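Local coordinates for hypothetical protein PH1109 (Pyrococcus horikoshii, PDB 2D59), which is of unknown function but belongs to the CoA-binding domain family, with a Rossmann-like fold of parallel strands flanked by helices, at residues A[26-31]-A[53-58]; A[38-43]-A[132-137]; A[100-105]-A[123-128]. All coordinates share one frame; numbering follows the deposited sequence.

Contact 1: A[26-31]-A[53-58]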
ATOM      1  N   ALA A  26       1.982  -3.289  -4.170  1.00 21.12           N
ATOM      2  CA  ALA A  26       2.058  -4.521  -3.407  1.00 20.07           C
ATOM      3  C   ALA A  26       1.089  -4.227  -2.264  1.00 21.90           C
ATOM      4  O   ALA A  26       1.330  -3.327  -1.455  1.00 22.35           O
ATOM      5  CB  ALA A  26       3.467  -4.739  -2.875  1.00 23.23           C
ATOM      6  N   LEU A  27      -0.015  -4.961  -2.205  1.00 18.02           N
ATOM      7  CA  LEU A  27      -1.008  -4.718  -1.168  1.00 16.54           C
ATOM      8  C   LEU A  27      -0.898  -5.769  -0.071  1.00 21.84           C
ATOM      9  O   LEU A  27      -1.351  -6.906  -0.226  1.00 21.00           O
ATOM     10  CB  LEU A  27      -2.407  -4.707  -1.795  1.00 18.99           C
ATOM     11  CG  LEU A  27      -3.538  -4.080  -0.974  1.00 20.27           C
ATOM     12  CD1 LEU A  27      -4.497  -3.324  -1.896  1.00 19.94           C
ATOM     13  CD2 LEU A  27      -4.261  -5.166  -0.196  1.00 21.41           C
ATOM     14  N   VAL A  28      -0.285  -5.361   1.038  1.00 21.22           N
ATOM     15  CA  VAL A  28      -0.054  -6.224   2.192  1.00 20.37           C
ATOM     16  C   VAL A  28      -1.271  -6.323   3.099  1.00 23.31           C
ATOM     17  O   VAL A  28      -1.868  -5.313   3.477  1.00 22.38           O
ATOM     18  CB  VAL A  28       1.146  -5.710   3.013  1.00 22.91           C
ATOM     19  CG1 VAL A  28       1.438  -6.654   4.163  1.00 25.08           C
ATOM     20  CG2 VAL A  28       2.362  -5.564   2.108  1.00 23.58           C
ATOM     21  N   GLY A  29      -1.626  -7.550   3.464  1.00 22.58           N
ATOM     22  CA  GLY A  29      -2.786  -7.755   4.306  1.00 18.16           C
ATOM     23  C   GLY A  29      -4.003  -8.037   3.449  1.00 18.72           C
ATOM     24  O   GLY A  29      -5.136  -7.954   3.922  1.00 24.23           O
ATOM     25  N   ALA A  30      -3.762  -8.371   2.183  1.00 19.31           N
ATOM     26  CA  ALA A  30      -4.838  -8.672   1.243  1.00 20.82           C
ATOM     27  C   ALA A  30      -5.772  -9.728   1.822  1.00 24.01           C
ATOM     28  O   ALA A  30      -5.332 -10.649   2.512  1.00 22.57           O
ATOM     29  CB  ALA A  30      -4.257  -9.152  -0.080  1.00 20.25           C
ATOM     30  N   SER A  31      -7.060  -9.596   1.525  1.00 19.98           N
ATOM     31  CA  SER A  31      -8.060 -10.523   2.041  1.00 22.03           C
ATOM     32  C   SER A  31      -9.187 -10.769   1.044  1.00 22.09           C
ATOM     33  O   SER A  31      -9.596  -9.864   0.319  1.00 20.93           O
ATOM     34  CB  SER A  31      -8.642  -9.965   3.343  1.00 26.63           C
ATOM     35  OG  SER A  31      -9.758 -10.720   3.780  1.00 25.55           O
ATOM     36  N   TYR A  53      -0.475  -6.496  -6.714  1.00 17.28           N
ATOM     37  CA  TYR A  53       0.084  -7.781  -6.319  1.00 20.07           C
ATOM     38  C   TYR A  53      -0.181  -7.953  -4.828  1.00 19.69           C
ATOM     39  O   TYR A  53       0.533  -7.400  -3.990  1.00 20.17           O
ATOM     40  CB  TYR A  53       1.585  -7.781  -6.620  1.00 21.36           C
ATOM     41  CG  TYR A  53       1.879  -7.462  -8.070  1.00 20.00           C
ATOM     42  CD1 TYR A  53       1.807  -8.450  -9.052  1.00 22.59           C
ATOM     43  CD2 TYR A  53       2.155  -6.156  -8.472  1.00 22.64           C
ATOM     44  CE1 TYR A  53       1.997  -8.143 -10.394  1.00 24.42           C
ATOM     45  CE2 TYR A  53       2.348  -5.835  -9.811  1.00 21.57           C
ATOM     46  CZ  TYR A  53       2.266  -6.831 -10.769  1.00 25.65           C
ATOM     47  OH  TYR A  53       2.450  -6.513 -12.092  1.00 26.21           O
ATOM     48  N   PRO A  54      -1.231  -8.711  -4.476  1.00 20.25           N
ATOM     49  CA  PRO A  54      -1.566  -8.928  -3.068  1.00 21.02           C
ATOM     50  C   PRO A  54      -0.536  -9.738  -2.296  1.00 20.57           C
ATOM     51  O   PRO A  54       0.096 -10.643  -2.842  1.00 20.27           O
ATOM     52  CB  PRO A  54      -2.926  -9.617  -3.138  1.00 16.12           C
ATOM     53  CG  PRO A  54      -2.840 -10.389  -4.417  1.00 19.12           C
ATOM     54  CD  PRO A  54      -2.180  -9.411  -5.360  1.00 21.41           C
ATOM     55  N   VAL A  55      -0.375  -9.389  -1.024  1.00 19.33           N
ATOM     56  CA  VAL A  55       0.562 -10.069  -0.141  1.00 22.00           C
ATOM     57  C   VAL A  55      -0.116 -10.472   1.164  1.00 24.57           C
ATOM     58  O   VAL A  55      -0.655  -9.633   1.882  1.00 23.28           O
ATOM     59  CB  VAL A  55       1.769  -9.173   0.213  1.00 20.37           C
ATOM     60  CG1 VAL A  55       2.653  -9.883   1.235  1.00 21.31           C
ATOM     61  CG2 VAL A  55       2.559  -8.836  -1.036  1.00 22.84           C
ATOM     62  N   ASN A  56      -0.088 -11.769   1.455  1.00 24.93           N
ATOM     63  CA  ASN A  56      -0.666 -12.310   2.680  1.00 26.46           C
ATOM     64  C   ASN A  56      -0.368 -13.804   2.733  1.00 29.73           C
ATOM     65  O   ASN A  56      -0.889 -14.576   1.932  1.00 25.73           O
ATOM     66  CB  ASN A  56      -2.183 -12.099   2.723  1.00 24.40           C
ATOM     67  CG  ASN A  56      -2.760 -12.331   4.110  1.00 29.91           C
ATOM     68  OD1 ASN A  56      -2.359 -13.260   4.815  1.00 30.64           O
ATOM     69  ND2 ASN A  56      -3.710 -11.491   4.507  1.00 26.47           N
ATOM     70  N   PRO A  57       0.486 -14.229   3.674  1.00 31.06           N
ATOM     71  CA  PRO A  57       0.851 -15.641   3.823  1.00 35.05           C
ATOM     72  C   PRO A  57      -0.347 -16.576   4.001  1.00 34.96           C
ATOM     73  O   PRO A  57      -0.238 -17.781   3.772  1.00 33.65           O
ATOM     74  CB  PRO A  57       1.753 -15.630   5.054  1.00 35.25           C
ATOM     75  CG  PRO A  57       2.425 -14.301   4.953  1.00 38.74           C
ATOM     76  CD  PRO A  57       1.268 -13.390   4.601  1.00 34.67           C
ATOM     77  N   LYS A  58      -1.485 -16.019   4.402  1.00 33.51           N
ATOM     78  CA  LYS A  58      -2.690 -16.813   4.627  1.00 33.28           C
ATOM     79  C   LYS A  58      -3.512 -17.109   3.377  1.00 35.15           C
ATOM     80  O   LYS A  58      -4.416 -17.945   3.413  1.00 34.47           O
ATOM     81  CB  LYS A  58      -3.587 -16.121   5.658  1.00 39.62           C
ATOM     82  CG  LYS A  58      -2.982 -16.031   7.050  1.00 46.55           C
ATOM     83  CD  LYS A  58      -3.906 -15.293   8.008  1.00 50.25           C
ATOM     84  CE  LYS A  58      -3.360 -15.308   9.429  1.00 54.31           C
ATOM     85  NZ  LYS A  58      -2.004 -14.697   9.525  1.00 53.62           N
TER
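L27 and V55 zip together strands 24-28 and 51-55, the parallel pair of a beta-alpha-beta unit in this Rossmann-like fold. L27 N donates to Y53 O (3.1 Å), and V55 N to L27 O (2.8 Å); both donors stand above the plane of the carbonyl they meet. V55 O then receives G29 N at 2.8 Å, almost head-on, and a weak bond from A30 N. The first strand ends here in a type II turn, L27 to A30. Its third residue is G29 with phi 94°, where any CB would jam against the carbonyl oxygen of V28. Just beyond, N56 extends CG anti to its backbone N (chi1 -166°), bringing ND2 to A30 O (2.7 Å), while OD1 accepts from K58 N in an Asx turn. One amide thus ties down two loops. A30 CB meets P54 CB tightly, at 3.4 Å, a spot suited to a small methyl. Proline costs no sheet bond, since its N faces away from strand 24-28 on an outermost strand. V28 and V55 lie side by side beneath Y93 of helix 87-100; L27 and P54, on the opposite face, pack on M42 of helix 37-47, and strand 80-83 pairs with the far edge of 24-28.

Contact 2: A[38-43]-A[132-137]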
ATOM      1  N   ALA A  38      -8.998  -3.981   3.110  1.00 18.76           N
ATOM      2  CA  ALA A  38      -7.992  -4.455   2.165  1.00 19.24           C
ATOM      3  C   ALA A  38      -8.624  -4.933   0.858  1.00 18.95           C
ATOM      4  O   ALA A  38      -8.074  -4.719  -0.221  1.00 17.68           O
ATOM      5  CB  ALA A  38      -7.176  -5.579   2.787  1.00 19.39           C
ATOM      6  N   ASN A  39      -9.777  -5.583   0.959  1.00 16.21           N
ATOM      7  CA  ASN A  39     -10.462  -6.084  -0.227  1.00 18.85           C
ATOM      8  C   ASN A  39     -11.140  -4.936  -0.974  1.00 17.34           C
ATOM      9  O   ASN A  39     -11.017  -4.816  -2.195  1.00 18.13           O
ATOM     10  CB  ASN A  39     -11.494  -7.150   0.171  1.00 20.11           C
ATOM     11  CG  ASN A  39     -12.145  -7.813  -1.030  1.00 15.50           C
ATOM     12  OD1 ASN A  39     -13.075  -7.275  -1.631  1.00 17.23           O
ATOM     13  ND2 ASN A  39     -11.650  -8.988  -1.389  1.00 17.07           N
ATOM     14  N   ILE A  40     -11.842  -4.088  -0.231  1.00 18.22           N
ATOM     15  CA  ILE A  40     -12.530  -2.942  -0.812  1.00 16.20           C
ATOM     16  C   ILE A  40     -11.566  -2.077  -1.631  1.00 18.51           C
ATOM     17  O   ILE A  40     -11.845  -1.735  -2.786  1.00 17.98           O
ATOM     18  CB  ILE A  40     -13.152  -2.080   0.297  1.00 18.92           C
ATOM     19  CG1 ILE A  40     -14.214  -2.896   1.041  1.00 22.15           C
ATOM     20  CG2 ILE A  40     -13.762  -0.811  -0.301  1.00 17.64           C
ATOM     21  CD1 ILE A  40     -14.738  -2.224   2.286  1.00 23.41           C
ATOM     22  N   VAL A  41     -10.432  -1.733  -1.030  1.00 17.37           N
ATOM     23  CA  VAL A  41      -9.440  -0.897  -1.702  1.00 15.26           C
ATOM     24  C   VAL A  41      -8.786  -1.614  -2.885  1.00 17.25           C
ATOM     25  O   VAL A  41      -8.615  -1.032  -3.957  1.00 16.22           O
ATOM     26  CB  VAL A  41      -8.349  -0.432  -0.710  1.00 17.16           C
ATOM     27  CG1 VAL A  41      -7.298   0.394  -1.436  1.00 16.54           C
ATOM     28  CG2 VAL A  41      -8.984   0.391   0.407  1.00 18.58           C
ATOM     29  N   MET A  42      -8.426  -2.880  -2.712  1.00 17.35           N
ATOM     30  CA  MET A  42      -7.807  -3.597  -3.821  1.00 16.67           C
ATOM     31  C   MET A  42      -8.755  -3.672  -5.013  1.00 17.44           C
ATOM     32  O   MET A  42      -8.350  -3.466  -6.158  1.00 16.41           O
ATOM     33  CB  MET A  42      -7.407  -5.011  -3.402  1.00 18.46           C
ATOM     34  CG  MET A  42      -6.681  -5.768  -4.501  1.00 16.97           C
ATOM     35  SD  MET A  42      -5.972  -7.316  -3.898  1.00 18.49           S
ATOM     36  CE  MET A  42      -5.540  -8.111  -5.454  1.00 19.27           C
ATOM     37  N   LYS A  43     -10.022  -3.971  -4.746  1.00 14.31           N
ATOM     38  CA  LYS A  43     -11.005  -4.075  -5.816  1.00 17.35           C
ATOM     39  C   LYS A  43     -11.067  -2.759  -6.590  1.00 18.58           C
ATOM     40  O   LYS A  43     -11.080  -2.750  -7.820  1.00 18.93           O
ATOM     41  CB  LYS A  43     -12.378  -4.411  -5.229  1.00 18.67           C
ATOM     42  CG  LYS A  43     -13.470  -4.615  -6.267  1.00 30.40           C
ATOM     43  CD  LYS A  43     -14.786  -4.991  -5.602  1.00 35.00           C
ATOM     44  CE  LYS A  43     -15.906  -5.136  -6.616  1.00 35.15           C
ATOM     45  NZ  LYS A  43     -17.194  -5.483  -5.952  1.00 45.46           N
ATOM     46  N   CYS A 132      -6.093   6.594   2.824  1.00 14.26           N
ATOM     47  CA  CYS A 132      -6.512   5.385   2.133  1.00 14.52           C
ATOM     48  C   CYS A 132      -6.294   5.599   0.640  1.00 15.01           C
ATOM     49  O   CYS A 132      -6.705   6.625   0.098  1.00 17.84           O
ATOM     50  CB  CYS A 132      -7.988   5.105   2.407  1.00 17.33           C
ATOM     51  SG  CYS A 132      -8.658   3.744   1.433  1.00 18.96           S
ATOM     52  N   MET A 133      -5.650   4.648  -0.031  1.00 16.29           N
ATOM     53  CA  MET A 133      -5.398   4.800  -1.463  1.00 14.37           C
ATOM     54  C   MET A 133      -6.675   5.037  -2.261  1.00 14.37           C
ATOM     55  O   MET A 133      -6.683   5.826  -3.204  1.00 17.45           O
ATOM     56  CB  MET A 133      -4.648   3.586  -2.022  1.00 18.72           C
ATOM     57  CG  MET A 133      -3.182   3.526  -1.602  1.00 16.73           C
ATOM     58  SD  MET A 133      -2.200   2.418  -2.650  1.00 19.17           S
ATOM     59  CE  MET A 133      -1.902   3.497  -4.093  1.00 16.28           C
ATOM     60  N   MET A 134      -7.754   4.360  -1.885  1.00 15.91           N
ATOM     61  CA  MET A 134      -9.021   4.530  -2.580  1.00 18.96           C
ATOM     62  C   MET A 134      -9.629   5.902  -2.310  1.00 17.99           C
ATOM     63  O   MET A 134     -10.050   6.597  -3.239  1.00 21.32           O
ATOM     64  CB  MET A 134     -10.016   3.453  -2.152  1.00 17.82           C
ATOM     65  CG  MET A 134     -11.402   3.677  -2.713  1.00 16.29           C
ATOM     66  SD  MET A 134     -12.521   2.333  -2.297  1.00 21.48           S
ATOM     67  CE  MET A 134     -12.935   2.751  -0.626  1.00 25.49           C
ATOM     68  N   ARG A 135      -9.690   6.278  -1.035  1.00 15.90           N
ATOM     69  CA  ARG A 135     -10.250   7.564  -0.648  1.00 19.46           C
ATOM     70  C   ARG A 135      -9.504   8.703  -1.335  1.00 19.44           C
ATOM     71  O   ARG A 135     -10.121   9.624  -1.876  1.00 19.75           O
ATOM     72  CB  ARG A 135     -10.164   7.748   0.868  1.00 22.45           C
ATOM     73  CG  ARG A 135     -11.071   8.850   1.395  1.00 33.02           C
ATOM     74  CD  ARG A 135     -12.224   8.265   2.202  1.00 48.74           C
ATOM     75  NE  ARG A 135     -11.817   7.922   3.563  1.00 53.81           N
ATOM     76  CZ  ARG A 135     -12.556   7.210   4.409  1.00 59.45           C
ATOM     77  NH1 ARG A 135     -12.107   6.955   5.630  1.00 60.71           N
ATOM     78  NH2 ARG A 135     -13.738   6.740   4.031  1.00 61.14           N
ATOM     79  N   GLU A 136      -8.177   8.641  -1.299  1.00 16.81           N
ATOM     80  CA  GLU A 136      -7.354   9.676  -1.921  1.00 16.56           C
ATOM     81  C   GLU A 136      -7.570   9.714  -3.429  1.00 17.63           C
ATOM     82  O   GLU A 136      -7.687  10.789  -4.026  1.00 18.12           O
ATOM     83  CB  GLU A 136      -5.872   9.434  -1.612  1.00 15.58           C
ATOM     84  CG  GLU A 136      -5.485   9.624  -0.154  1.00 20.87           C
ATOM     85  CD  GLU A 136      -5.884  10.986   0.380  1.00 22.58           C
ATOM     86  OE1 GLU A 136      -7.006  11.115   0.908  1.00 23.94           O
ATOM     87  OE2 GLU A 136      -5.076  11.931   0.260  1.00 22.98           O
ATOM     88  N   HIS A 137      -7.632   8.543  -4.053  1.00 14.54           N
ATOM     89  CA  HIS A 137      -7.837   8.493  -5.490  1.00 17.88           C
ATOM     90  C   HIS A 137      -9.181   9.115  -5.848  1.00 21.84           C
ATOM     91  O   HIS A 137      -9.274   9.951  -6.747  1.00 19.76           O
ATOM     92  CB  HIS A 137      -7.766   7.049  -5.986  1.00 17.87           C
ATOM     93  CG  HIS A 137      -7.776   6.925  -7.477  1.00 16.93           C
ATOM     94  ND1 HIS A 137      -8.930   7.017  -8.223  1.00 19.40           N
ATOM     95  CD2 HIS A 137      -6.768   6.736  -8.361  1.00 16.09           C
ATOM     96  CE1 HIS A 137      -8.633   6.889  -9.504  1.00 19.00           C
ATOM     97  NE2 HIS A 137      -7.329   6.718  -9.616  1.00 19.35           N
TER
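Between V41 and M134 there is no flat group to stack: branched methyls meet thioether chains. The one ring of the two segments, H137, instead meets the rings of Y44 and H48, with planes at about 75° and 60°, and its ND1 is hydrogen-bonded to Y44 OH, so it ties the helices together a turn further along. Helices 38-43 and 133-137 cross at 43° with axes 9.6 Å apart. V41 is the wedge, its two methyls dividing the work. CG2 touches C132 SG at 3.5 Å and M134 CB at 4.1 Å; CG1, anti to the backbone N, lies 4.2 Å from M133 CB. Valine suits this place because its two short branches can each meet a different neighbour close to the backbone. M134 does the reverse: its long chain runs out extended, then bends at chi3, which carries CE to I40 CG2 (3.7 Å). C132 is also the N-cap of its helix, its SG weakly accepting R135 N, so one sulphur serves both packing and capping. V41 also rests on F84; the side chains of M133 and E136 both touch W106 of strand 104-107 and L19 of helix 12-21, so helix 133-141 packs on both elements with the same residues.

Contact 3: A[100-105]-A[123-128]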
ATOM      1  N   LYS A 100      13.031  -4.814  -1.552  1.00 40.07           N
ATOM      2  CA  LYS A 100      12.382  -4.868  -2.859  1.00 36.48           C
ATOM      3  C   LYS A 100      12.684  -3.620  -3.683  1.00 37.47           C
ATOM      4  O   LYS A 100      12.526  -3.620  -4.904  1.00 38.69           O
ATOM      5  CB  LYS A 100      10.867  -5.019  -2.677  1.00 37.92           C
ATOM      6  CG  LYS A 100      10.074  -5.142  -3.969  1.00 35.84           C
ATOM      7  CD  LYS A 100      10.437  -6.405  -4.734  1.00 38.28           C
ATOM      8  CE  LYS A 100       9.610  -6.530  -6.005  1.00 35.89           C
ATOM      9  NZ  LYS A 100       9.949  -7.755  -6.778  1.00 29.50           N
ATOM     10  N   GLY A 101      13.117  -2.558  -3.011  1.00 35.30           N
ATOM     11  CA  GLY A 101      13.433  -1.324  -3.706  1.00 32.30           C
ATOM     12  C   GLY A 101      12.210  -0.477  -4.007  1.00 33.65           C
ATOM     13  O   GLY A 101      12.189   0.277  -4.982  1.00 32.24           O
ATOM     14  N   ALA A 102      11.186  -0.600  -3.169  1.00 31.23           N
ATOM     15  CA  ALA A 102       9.957   0.166  -3.350  1.00 30.89           C
ATOM     16  C   ALA A 102      10.272   1.656  -3.284  1.00 30.57           C
ATOM     17  O   ALA A 102      11.321   2.051  -2.779  1.00 30.67           O
ATOM     18  CB  ALA A 102       8.946  -0.209  -2.274  1.00 33.07           C
ATOM     19  N   LYS A 103       9.361   2.476  -3.794  1.00 27.61           N
ATOM     20  CA  LYS A 103       9.543   3.924  -3.800  1.00 26.91           C
ATOM     21  C   LYS A 103       8.682   4.602  -2.744  1.00 26.54           C
ATOM     22  O   LYS A 103       9.011   5.688  -2.264  1.00 24.51           O
ATOM     23  CB  LYS A 103       9.169   4.495  -5.169  1.00 29.70           C
ATOM     24  CG  LYS A 103      10.005   3.986  -6.330  1.00 30.84           C
ATOM     25  CD  LYS A 103      11.429   4.506  -6.258  1.00 35.97           C
ATOM     26  CE  LYS A 103      12.220   4.096  -7.490  1.00 39.00           C
ATOM     27  NZ  LYS A 103      13.620   4.598  -7.446  1.00 45.92           N
ATOM     28  N   VAL A 104       7.578   3.953  -2.385  1.00 22.44           N
ATOM     29  CA  VAL A 104       6.647   4.512  -1.412  1.00 22.01           C
ATOM     30  C   VAL A 104       6.098   3.471  -0.444  1.00 23.38           C
ATOM     31  O   VAL A 104       5.823   2.335  -0.827  1.00 23.24           O
ATOM     32  CB  VAL A 104       5.434   5.158  -2.136  1.00 21.52           C
ATOM     33  CG1 VAL A 104       4.430   5.694  -1.123  1.00 20.82           C
ATOM     34  CG2 VAL A 104       5.906   6.269  -3.059  1.00 25.55           C
ATOM     35  N   VAL A 105       5.963   3.865   0.818  1.00 23.63           N
ATOM     36  CA  VAL A 105       5.375   3.002   1.831  1.00 21.58           C
ATOM     37  C   VAL A 105       4.101   3.753   2.193  1.00 19.18           C
ATOM     38  O   VAL A 105       4.147   4.920   2.579  1.00 19.66           O
ATOM     39  CB  VAL A 105       6.264   2.862   3.083  1.00 23.66           C
ATOM     40  CG1 VAL A 105       5.572   1.968   4.110  1.00 23.13           C
ATOM     41  CG2 VAL A 105       7.607   2.267   2.699  1.00 31.71           C
ATOM     42  N   ALA A 123      15.769   4.962   4.577  1.00 32.61           N
ATOM     43  CA  ALA A 123      16.136   4.191   3.395  1.00 33.57           C
ATOM     44  C   ALA A 123      15.789   4.930   2.105  1.00 31.84           C
ATOM     45  O   ALA A 123      16.021   4.417   1.008  1.00 34.65           O
ATOM     46  CB  ALA A 123      15.448   2.833   3.423  1.00 33.56           C
ATOM     47  N   GLY A 124      15.230   6.129   2.238  1.00 28.94           N
ATOM     48  CA  GLY A 124      14.876   6.915   1.068  1.00 31.36           C
ATOM     49  C   GLY A 124      13.465   6.702   0.554  1.00 32.11           C
ATOM     50  O   GLY A 124      13.102   7.213  -0.504  1.00 34.67           O
ATOM     51  N   LEU A 125      12.664   5.948   1.299  1.00 30.41           N
ATOM     52  CA  LEU A 125      11.285   5.675   0.907  1.00 30.00           C
ATOM     53  C   LEU A 125      10.366   6.837   1.243  1.00 27.38           C
ATOM     54  O   LEU A 125      10.453   7.417   2.325  1.00 28.62           O
ATOM     55  CB  LEU A 125      10.770   4.420   1.617  1.00 29.03           C
ATOM     56  CG  LEU A 125      11.289   3.065   1.135  1.00 35.65           C
ATOM     57  CD1 LEU A 125      10.647   2.736  -0.195  1.00 40.04           C
ATOM     58  CD2 LEU A 125      12.806   3.090   1.025  1.00 32.86           C
ATOM     59  N   ILE A 126       9.486   7.175   0.307  1.00 25.71           N
ATOM     60  CA  ILE A 126       8.524   8.245   0.517  1.00 24.71           C
ATOM     61  C   ILE A 126       7.460   7.662   1.438  1.00 23.19           C
ATOM     62  O   ILE A 126       7.075   6.506   1.279  1.00 21.49           O
ATOM     63  CB  ILE A 126       7.865   8.660  -0.798  1.00 26.69           C
ATOM     64  CG1 ILE A 126       8.930   9.171  -1.769  1.00 29.76           C
ATOM     65  CG2 ILE A 126       6.823   9.732  -0.542  1.00 26.12           C
ATOM     66  CD1 ILE A 126       8.395   9.462  -3.153  1.00 31.41           C
ATOM     67  N   ILE A 127       6.984   8.456   2.392  1.00 22.10           N
ATOM     68  CA  ILE A 127       5.988   7.974   3.339  1.00 22.23           C
ATOM     69  C   ILE A 127       4.627   8.655   3.241  1.00 22.36           C
ATOM     70  O   ILE A 127       4.516   9.881   3.317  1.00 22.28           O
ATOM     71  CB  ILE A 127       6.510   8.128   4.785  1.00 23.56           C
ATOM     72  CG1 ILE A 127       7.840   7.385   4.924  1.00 28.70           C
ATOM     73  CG2 ILE A 127       5.493   7.573   5.788  1.00 21.46           C
ATOM     74  CD1 ILE A 127       8.553   7.649   6.223  1.00 36.24           C
ATOM     75  N   VAL A 128       3.592   7.846   3.046  1.00 21.85           N
ATOM     76  CA  VAL A 128       2.225   8.343   3.014  1.00 19.59           C
ATOM     77  C   VAL A 128       1.653   7.658   4.245  1.00 21.85           C
ATOM     78  O   VAL A 128       1.842   6.453   4.430  1.00 17.12           O
ATOM     79  CB  VAL A 128       1.463   7.895   1.747  1.00 17.24           C
ATOM     80  CG1 VAL A 128       0.016   8.374   1.816  1.00 17.20           C
ATOM     81  CG2 VAL A 128       2.145   8.461   0.506  1.00 18.10           C
TER
HETATM   82  O   HOH W   1      11.488   6.754  -2.984  1.00 33.61           O
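V104 and V105 pair in parallel with I126 and I127, joined by three nearly straight backbone bonds: I126 N to K103 O (3.0 Å), V105 N to I126 O (2.9 Å) and V128 N to V105 O (3.0 Å). This is the start of the strand pair in a beta-alpha-beta unit, strand 104-107, helix 114-122, strand 126-129. Each strand is entered from a helix that ends in a Schellman motif, at G101 and at G124. Both glycines have positive phi (81° and 91°), at which a CB would press on the preceding carbonyl oxygen, so the residue type fits the sharp exit from each helix.

Beta-branched side chains suit the extended backbone that follows. On one face, V104 crosses I126, with V104 CG2 lying 3.8 Å from I126 CB. The other methyl, V104 CG1, sits anti to its backbone N (chi1 178°) and reaches V128 CG2 at 3.9 Å, so the two branches of one valine touch alternate residues of the neighbouring strand. Y22 packs on V104 from this side. On the other face, V105 CG2 meets L125 CB at 4.0 Å, and A120 of helix 114-122 covers both residues. Leucine, longer and not branched at CB, spans the layer between strand and helices; I98 of helix 87-100 also packs on it. The modelled place of its CD1, against A102, is doubtful.

V105 further touches L83 of strand 80-83, the next strand inward, while the CB of K103 points away from the partner strand, and an exposed position suits its charge. K103 O takes a second donor besides I126 N: a water that donates to it at 2.8 Å and also to G124 O at 3.0 Å, bridging the two backbones just before the strands pair.

Overall arrangement
Contacts 1 and 3 pair strands at the two ends of one five-stranded parallel sheet, order 51-55, 24-28, 80-83, 104-107, 126-129; their centres lie about 17 Å apart without touching. Contact 2 joins helices 37-47 and 133-141, which follow strands 24-28 and 126-129 in the chain. Contacts 1 and 2 (centres about 13 Å apart) alternate along the sequence and touch, with N39 ND2 probably hydrogen-bonded to S31 O. Contact 3 is nested within the loop that contact 2 closes, about 19 Å from it between centres, on the other side of the chain's centre. Contact 2 therefore brings an early helix beside the last one on one face of the sheet.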